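Local coordinates for tegumental protein 20.8 kDa (Clonorchis sinensis, PDB 5X2D) that probably binds calcium through its EF-hand part, the piece described here being its dynein-light-chain-like domain, at residues E37-G40 with R41-E44; K47-D51 with K52-G56; Q80-Y84 with N85-L89. One frame throughout, in Å; residues are numbered along the deposited sequence.

Contact 1: E37-G40 with R41-E44; sequences EELG and RLTE
The carbonyl oxygen of Leu39 takes hydrogen bonds from two backbone amides of the next helical turn, and the two differ sharply in quality. Thr43 N reaches Leu39 O at 2.9 Å with a nearly straight N-H...O angle of 173°, the i to i+4 bond of an alpha helix, whereas the bond from Leu42 N is bent and weak. This is an early part of helix 36-54, the second helix of the dynein-light-chain-like domain. Its side chains add a second layer to the backbone pattern. In Thr43 the hydroxyl sits between the backbone N and the carbonyl carbon (chi1 62°), which turns OG1 back down the helix to donate to Gly40 O at 2.9 Å. It arrives 47° above that carbonyl plane, while CG2 lies against Leu39 O. Leu39 and Leu42 are joined through one branch each, CD2 of Leu39 lying 3.9 Å from CD2 of Leu42. Leu39 also packs on Trp68 of the second subunit, and Glu44 OE2 accepts a hydrogen bond from Gln71 N of that subunit; within its own chain Leu39 rests on Ala33 and Arg86 as well. Near the N-terminal end of the helix, Glu38 OE1 accepts hydrogen bonds from Gln34 N and Thr35 N. Glu44 CG rests 3.6 Å from Gly40 O.

Contact 2: K47-D51 with K52-G56; sequences KSFAD and KTFGG
Phe49 and Phe54, both in the last turns of helix 36-54, share Thr53 as a neighbour over one face of each ring. Thr53 CG2 makes a CH-pi contact with Phe49, 3.9 Å from the ring centroid and 26° off its normal, and Thr53 OG1 stands near the rim over a face of either ring. The rings themselves meet obliquely, Phe49 CE2 being 4.2 Å from Phe54 CE2, and Phe54 CD2 lies 3.9 Å from Ala50 CB. With OG1 set between its backbone N and carbonyl carbon (chi1 47°), Thr53 grips Phe49 O twice, through N (3.0 Å) and through OG1 (2.7 Å), the hydroxyl from above the carbonyl plane. Phe54 N donates almost straight down the carbonyl of Ala50, after which the helix runs out: Gly55 takes a positive phi of 90°, and its N gives Asp51 O only a weak bond. One turn back, Lys47 NZ forms a long salt bridge of 3.3 Å with Asp51 OD2 and also bonds Trp58 O. Phe49 and Phe54 pack on helix 16-29, while Gly55 O accepts from Trp58 NE1 and Gln92 NE2, tying the helix end to strands 58-63 and 87-92.

Contact 3: Q80-Y84 with N85-L89; sequences QFELY and NRAYL
Phe81 turns its ring into the space between its own backbone N and carbonyl carbon (chi1 68°), while Tyr88 swings CG away from its carbonyl carbon (chi1 -63°), and these torsions lay the phenylalanine ring against the tyrosine stem. The two residues form a hydrogen-bonded pair of the antiparallel beta hairpin made by strands 78-83 and 87-92, at the middle of the domain's sheet. Tyr88 CB stands over one face of the Phe81 ring in a CH-pi contact, 3.9 Å from the centroid. The ring planes are inclined by only 21°, yet a large offset leaves little of one ring above the other. Leu83 CB continues the apolar row, 4.0 Å from Tyr88 CE1, and Phe81 and Leu83 pack on helix 16-29. The backbone of the pair is closed by two bonds, Phe81 N to Tyr88 O at 3.1 Å and Tyr88 N to Phe81 O at 2.8 Å. Tyr84 and Asn85, both in the left-handed helical region, make a two-residue turn of the type I'/III' kind, framed by bonds between Leu83 and Arg86; Leu83 N reaches Arg86 O at 3.1 Å. Gln80, Glu82, Ala87 and Leu89 point to the other face of the sheet, where Leu89 CD2 meets the amide carbon CD of Gln80 at 3.4 Å, and Gln80 OE1 is bonded to Tyr67 OH. Strand 7-13 flanks this hairpin beyond Gln80 and Glu82, and strand 58-63 beyond Ala87 and Leu89. Arg86 NH1 donates to Ala33 O, while the guanidinium turns an edge, in plane, to the phenol of Tyr88, with weak bonds to Tyr88 OH from NE at 3.5 Å and from NH2 at 3.4 Å.

Overall arrangement
Along the chain the three contacts come in series: contacts 1 and 2 lie on helix 36-54, their centres about 16 Å apart, and contact 3 follows in the hairpin of strands 78-83 and 87-92. Contacts 1 and 3, with centres about 15 Å apart, touch where Leu39 CD2 packs on Arg86 NH2 (3.5 Å), joining the first turn of the helix to the residue just after the hairpin turn. Contacts 2 and 3 fall on opposite sides of the chain's centre, nearest atoms about 8 Å apart. Helix and sheet thus meet in a dynein-light-chain-like domain: contact 1 faces the second subunit, contact 2 finishes the helix, and contact 3 joins the two inner strands of the four-stranded sheet at their turn.

Contact 1: E37-G40 with R41-E44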
loop_
_atom_site.group_PDB
_atom_site.type_symbol
_atom_site.label_atom_id
_atom_site.label_comp_id
_atom_site.label_asym_id
_atom_site.label_seq_id
_atom_site.Cartn_x
_atom_site.Cartn_y
_atom_site.Cartn_z
ATOM N N GLU A 37 15.682 9.576 2.667
ATOM C CA GLU A 37 16.543 9.605 1.493
ATOM C C GLU A 37 17.192 8.244 1.297
ATOM O O GLU A 37 17.567 7.855 0.185
ATOM C CB GLU A 37 17.649 10.647 1.706
ATOM C CG GLU A 37 18.594 10.879 0.538
ATOM C CD GLU A 37 19.474 12.115 0.726
ATOM O OE1 GLU A 37 19.101 13.022 1.504
ATOM O OE2 GLU A 37 20.575 12.147 0.130
ATOM N N GLU A 38 17.266 7.510 2.400
ATOM C CA GLU A 38 17.646 6.108 2.432
ATOM C C GLU A 38 16.583 5.183 1.870
ATOM O O GLU A 38 16.861 4.336 1.019
ATOM C CB GLU A 38 17.934 5.717 3.879
ATOM C CG GLU A 38 19.398 5.649 4.276
ATOM C CD GLU A 38 19.603 5.974 5.755
ATOM O OE1 GLU A 38 18.612 5.941 6.516
ATOM O OE2 GLU A 38 20.748 6.256 6.162
ATOM N N LEU A 39 15.364 5.371 2.372
ATOM C CA LEU A 39 14.261 4.447 2.140
ATOM C C LEU A 39 13.621 4.702 0.801
ATOM O O LEU A 39 13.255 3.768 0.089
ATOM C CB LEU A 39 13.222 4.586 3.258
ATOM C CG LEU A 39 13.734 4.187 4.642
ATOM C CD1 LEU A 39 12.665 4.417 5.664
ATOM C CD2 LEU A 39 14.168 2.743 4.647
ATOM N N GLY A 40 13.521 5.989 0.474
ATOM C CA GLY A 40 12.996 6.453 -0.792
ATOM C C GLY A 40 13.722 5.774 -1.928
ATOM O O GLY A 40 13.086 5.277 -2.855
ATOM N N ARG A 41 15.054 5.750 -1.868
ATOM C CA ARG A 41 15.807 5.059 -2.909
ATOM C C ARG A 41 16.168 3.634 -2.518
ATOM O O ARG A 41 16.759 2.934 -3.319
ATOM C CB ARG A 41 17.089 5.812 -3.284
ATOM C CG ARG A 41 17.055 6.395 -4.693
ATOM C CD ARG A 41 18.450 6.659 -5.248
ATOM N NE ARG A 41 19.261 5.446 -5.352
ATOM C CZ ARG A 41 20.576 5.455 -5.555
ATOM N NH1 ARG A 41 21.208 6.612 -5.689
ATOM N NH2 ARG A 41 21.261 4.321 -5.636
ATOM N N LEU A 42 15.761 3.185 -1.330
ATOM C CA LEU A 42 15.837 1.760 -0.978
ATOM C C LEU A 42 14.769 0.959 -1.693
ATOM O O LEU A 42 15.025 -0.128 -2.238
ATOM C CB LEU A 42 15.663 1.517 0.518
ATOM C CG LEU A 42 15.530 0.016 0.837
ATOM C CD1 LEU A 42 16.824 -0.787 0.621
ATOM C CD2 LEU A 42 14.925 -0.220 2.195
ATOM N N THR A 43 13.548 1.476 -1.617
ATOM C CA THR A 43 12.442 0.855 -2.298
ATOM C C THR A 43 12.872 0.731 -3.741
ATOM O O THR A 43 12.786 -0.341 -4.322
ATOM C CB THR A 43 11.152 1.683 -2.190
ATOM O OG1 THR A 43 11.354 2.960 -2.808
ATOM C CG2 THR A 43 10.763 1.880 -0.742
ATOM N N GLU A 44 13.406 1.823 -4.285
ATOM C CA GLU A 44 13.799 1.871 -5.688
ATOM C C GLU A 44 14.858 0.832 -6.070
ATOM O O GLU A 44 14.687 0.186 -7.106
ATOM C CB GLU A 44 14.278 3.287 -6.070
ATOM C CG GLU A 44 13.136 4.279 -6.322
ATOM C CD GLU A 44 12.326 3.954 -7.576
ATOM O OE1 GLU A 44 12.814 3.149 -8.400
ATOM O OE2 GLU A 44 11.196 4.487 -7.748
#

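Contact 2: K47-D51 with K52-G56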
loop_
_atom_site.group_PDB
_atom_site.type_symbol
_atom_site.label_atom_id
_atom_site.label_comp_id
_atom_site.label_asym_id
_atom_site.label_seq_id
_atom_site.Cartn_x
_atom_site.Cartn_y
_atom_site.Cartn_z
ATOM N N LYS A 47 12.776 -2.403 -6.030
ATOM C CA LYS A 47 12.007 -2.462 -7.265
ATOM C C LYS A 47 12.923 -2.865 -8.406
ATOM O O LYS A 47 12.636 -3.791 -9.166
ATOM C CB LYS A 47 11.351 -1.114 -7.599
ATOM C CG LYS A 47 10.530 -1.129 -8.896
ATOM C CD LYS A 47 10.767 0.128 -9.755
ATOM C CE LYS A 47 9.510 0.590 -10.496
ATOM N NZ LYS A 47 8.816 -0.475 -11.259
ATOM N N SER A 48 14.036 -2.154 -8.514
ATOM C CA SER A 48 14.957 -2.369 -9.611
ATOM C C SER A 48 15.586 -3.754 -9.523
ATOM O O SER A 48 16.052 -4.283 -10.534
ATOM C CB SER A 48 16.034 -1.288 -9.627
ATOM O OG SER A 48 16.961 -1.535 -10.663
ATOM N N PHE A 49 15.597 -4.341 -8.323
ATOM C CA PHE A 49 16.023 -5.733 -8.167
ATOM C C PHE A 49 15.018 -6.713 -8.746
ATOM O O PHE A 49 15.386 -7.643 -9.463
ATOM C CB PHE A 49 16.227 -6.101 -6.699
ATOM C CG PHE A 49 16.403 -7.583 -6.475
ATOM C CD1 PHE A 49 17.636 -8.189 -6.696
ATOM C CD2 PHE A 49 15.336 -8.374 -6.064
ATOM C CE1 PHE A 49 17.809 -9.558 -6.493
ATOM C CE2 PHE A 49 15.498 -9.750 -5.861
ATOM C CZ PHE A 49 16.735 -10.341 -6.078
ATOM N N ALA A 50 13.749 -6.503 -8.405
ATOM C CA ALA A 50 12.688 -7.420 -8.791
ATOM C C ALA A 50 12.521 -7.411 -10.289
ATOM O O ALA A 50 12.469 -8.481 -10.899
ATOM C CB ALA A 50 11.375 -7.055 -8.114
ATOM N N ASP A 51 12.487 -6.212 -10.883
ATOM C CA ASP A 51 12.273 -6.087 -12.328
ATOM C C ASP A 51 13.341 -6.829 -13.126
ATOM O O ASP A 51 13.041 -7.424 -14.162
ATOM C CB ASP A 51 12.249 -4.619 -12.784
ATOM C CG ASP A 51 11.222 -3.770 -12.045
ATOM O OD1 ASP A 51 10.385 -4.330 -11.300
ATOM O OD2 ASP A 51 11.244 -2.530 -12.248
ATOM N N LYS A 52 14.576 -6.820 -12.639
ATOM C CA LYS A 52 15.632 -7.554 -13.321
ATOM C C LYS A 52 15.454 -9.042 -13.098
ATOM O O LYS A 52 15.574 -9.827 -14.035
ATOM C CB LYS A 52 17.029 -7.102 -12.865
ATOM C CG LYS A 52 18.142 -8.088 -13.234
ATOM C CD LYS A 52 19.524 -7.588 -12.828
ATOM C CE LYS A 52 20.615 -8.209 -13.709
ATOM N NZ LYS A 52 20.988 -7.391 -14.909
ATOM N N THR A 53 15.177 -9.435 -11.857
ATOM C CA THR A 53 15.121 -10.853 -11.523
ATOM C C THR A 53 13.810 -11.526 -11.958
ATOM O O THR A 53 13.844 -12.571 -12.606
ATOM C CB THR A 53 15.335 -11.073 -10.005
ATOM O OG1 THR A 53 14.521 -10.155 -9.268
ATOM C CG2 THR A 53 16.797 -10.842 -9.630
ATOM N N PHE A 54 12.664 -10.953 -11.594
ATOM C CA PHE A 54 11.376 -11.602 -11.872
ATOM C C PHE A 54 10.631 -11.125 -13.130
ATOM O O PHE A 54 9.656 -11.750 -13.548
ATOM C CB PHE A 54 10.457 -11.461 -10.653
ATOM C CG PHE A 54 11.117 -11.867 -9.359
ATOM C CD1 PHE A 54 11.609 -13.149 -9.192
ATOM C CD2 PHE A 54 11.236 -10.970 -8.307
ATOM C CE1 PHE A 54 12.211 -13.523 -8.025
ATOM C CE2 PHE A 54 11.837 -11.351 -7.117
ATOM C CZ PHE A 54 12.325 -12.624 -6.978
ATOM N N GLY A 55 11.072 -10.027 -13.732
ATOM C CA GLY A 55 10.402 -9.520 -14.918
ATOM C C GLY A 55 9.289 -8.530 -14.605
ATOM O O GLY A 55 8.772 -8.495 -13.485
ATOM N N GLY A 56 8.955 -7.693 -15.584
ATOM C CA GLY A 56 7.844 -6.762 -15.464
ATOM C C GLY A 56 8.149 -5.563 -14.595
ATOM O O GLY A 56 9.277 -5.421 -14.115
#

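Contact 3: Q80-Y84 with N85-L89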
loop_
_atom_site.group_PDB
_atom_site.type_symbol
_atom_site.label_atom_id
_atom_site.label_comp_id
_atom_site.label_asym_id
_atom_site.label_seq_id
_atom_site.Cartn_x
_atom_site.Cartn_y
_atom_site.Cartn_z
ATOM N N GLN A 80 4.253 -10.224 0.890
ATOM C CA GLN A 80 4.199 -9.218 1.952
ATOM C C GLN A 80 4.794 -9.775 3.232
ATOM O O GLN A 80 4.264 -10.723 3.770
ATOM C CB GLN A 80 2.757 -8.747 2.190
ATOM C CG GLN A 80 2.108 -8.089 0.974
ATOM C CD GLN A 80 0.750 -7.493 1.275
ATOM O OE1 GLN A 80 0.336 -7.419 2.420
ATOM N NE2 GLN A 80 0.022 -7.129 0.237
ATOM N N PHE A 81 5.878 -9.180 3.729
ATOM C CA PHE A 81 6.576 -9.729 4.890
ATOM C C PHE A 81 7.165 -8.661 5.800
ATOM O O PHE A 81 7.573 -7.591 5.331
ATOM C CB PHE A 81 7.700 -10.658 4.437
ATOM C CG PHE A 81 8.827 -9.954 3.739
ATOM C CD1 PHE A 81 8.777 -9.721 2.358
ATOM C CD2 PHE A 81 9.938 -9.514 4.448
ATOM C CE1 PHE A 81 9.817 -9.057 1.708
ATOM C CE2 PHE A 81 10.987 -8.847 3.799
ATOM C CZ PHE A 81 10.926 -8.621 2.432
ATOM N N GLU A 82 7.261 -8.991 7.092
ATOM C CA GLU A 82 7.829 -8.106 8.123
ATOM C C GLU A 82 9.259 -8.525 8.425
ATOM O O GLU A 82 9.523 -9.687 8.705
ATOM C CB GLU A 82 7.019 -8.146 9.426
ATOM C CG GLU A 82 5.541 -7.815 9.294
ATOM C CD GLU A 82 4.804 -7.881 10.626
ATOM O OE1 GLU A 82 5.473 -7.963 11.684
ATOM O OE2 GLU A 82 3.551 -7.858 10.611
ATOM N N LEU A 83 10.183 -7.587 8.322
ATOM C CA LEU A 83 11.566 -7.834 8.701
ATOM C C LEU A 83 11.993 -6.770 9.725
ATOM O O LEU A 83 12.093 -5.564 9.404
ATOM C CB LEU A 83 12.476 -7.827 7.471
ATOM C CG LEU A 83 13.983 -8.007 7.657
ATOM C CD1 LEU A 83 14.313 -9.474 7.846
ATOM C CD2 LEU A 83 14.702 -7.453 6.436
ATOM N N TYR A 84 12.214 -7.240 10.956
ATOM C CA TYR A 84 12.552 -6.389 12.086
ATOM C C TYR A 84 11.494 -5.301 12.317
ATOM O O TYR A 84 11.817 -4.105 12.469
ATOM C CB TYR A 84 13.930 -5.774 11.865
ATOM C CG TYR A 84 15.049 -6.781 11.684
ATOM C CD1 TYR A 84 15.080 -7.958 12.415
ATOM C CD2 TYR A 84 16.067 -6.561 10.760
ATOM C CE1 TYR A 84 16.108 -8.884 12.250
ATOM C CE2 TYR A 84 17.095 -7.483 10.584
ATOM C CZ TYR A 84 17.109 -8.639 11.331
ATOM O OH TYR A 84 18.122 -9.553 11.154
ATOM N N ASN A 85 10.231 -5.722 12.338
ATOM C CA ASN A 85 9.089 -4.815 12.512
ATOM C C ASN A 85 9.050 -3.635 11.523
ATOM O O ASN A 85 8.698 -2.508 11.891
ATOM C CB ASN A 85 9.051 -4.283 13.949
ATOM C CG ASN A 85 7.638 -4.218 14.510
ATOM O OD1 ASN A 85 6.700 -4.757 13.920
ATOM N ND2 ASN A 85 7.486 -3.583 15.668
ATOM N N ARG A 86 9.419 -3.910 10.271
ATOM C CA ARG A 86 9.179 -2.995 9.158
ATOM C C ARG A 86 8.657 -3.819 7.991
ATOM O O ARG A 86 9.340 -4.727 7.516
ATOM C CB ARG A 86 10.450 -2.242 8.777
ATOM C CG ARG A 86 10.214 -0.767 8.536
ATOM C CD ARG A 86 11.487 0.067 8.672
ATOM N NE ARG A 86 12.531 -0.313 7.719
ATOM C CZ ARG A 86 13.697 0.324 7.593
ATOM N NH1 ARG A 86 13.965 1.386 8.345
ATOM N NH2 ARG A 86 14.594 -0.093 6.705
ATOM N N ALA A 87 7.439 -3.526 7.543
ATOM C CA ALA A 87 6.795 -4.350 6.518
ATOM C C ALA A 87 7.231 -3.970 5.121
ATOM O O ALA A 87 7.451 -2.793 4.820
ATOM C CB ALA A 87 5.273 -4.259 6.623
ATOM N N TYR A 88 7.311 -4.986 4.265
ATOM C CA TYR A 88 7.678 -4.820 2.872
ATOM C C TYR A 88 6.600 -5.420 1.984
ATOM O O TYR A 88 6.265 -6.599 2.110
ATOM C CB TYR A 88 9.041 -5.468 2.594
ATOM C CG TYR A 88 10.163 -4.811 3.366
ATOM C CD1 TYR A 88 10.463 -5.204 4.665
ATOM C CD2 TYR A 88 10.896 -3.759 2.812
ATOM C CE1 TYR A 88 11.474 -4.593 5.379
ATOM C CE2 TYR A 88 11.909 -3.140 3.523
ATOM C CZ TYR A 88 12.194 -3.561 4.808
ATOM O OH TYR A 88 13.200 -2.947 5.532
ATOM N N LEU A 89 6.040 -4.609 1.099
ATOM C CA LEU A 89 5.013 -5.091 0.185
ATOM C C LEU A 89 5.533 -5.114 -1.259
ATOM O O LEU A 89 6.026 -4.094 -1.774
ATOM C CB LEU A 89 3.745 -4.224 0.278
ATOM C CG LEU A 89 2.878 -4.401 1.527
ATOM C CD1 LEU A 89 3.402 -3.519 2.617
ATOM C CD2 LEU A 89 1.409 -4.116 1.275
#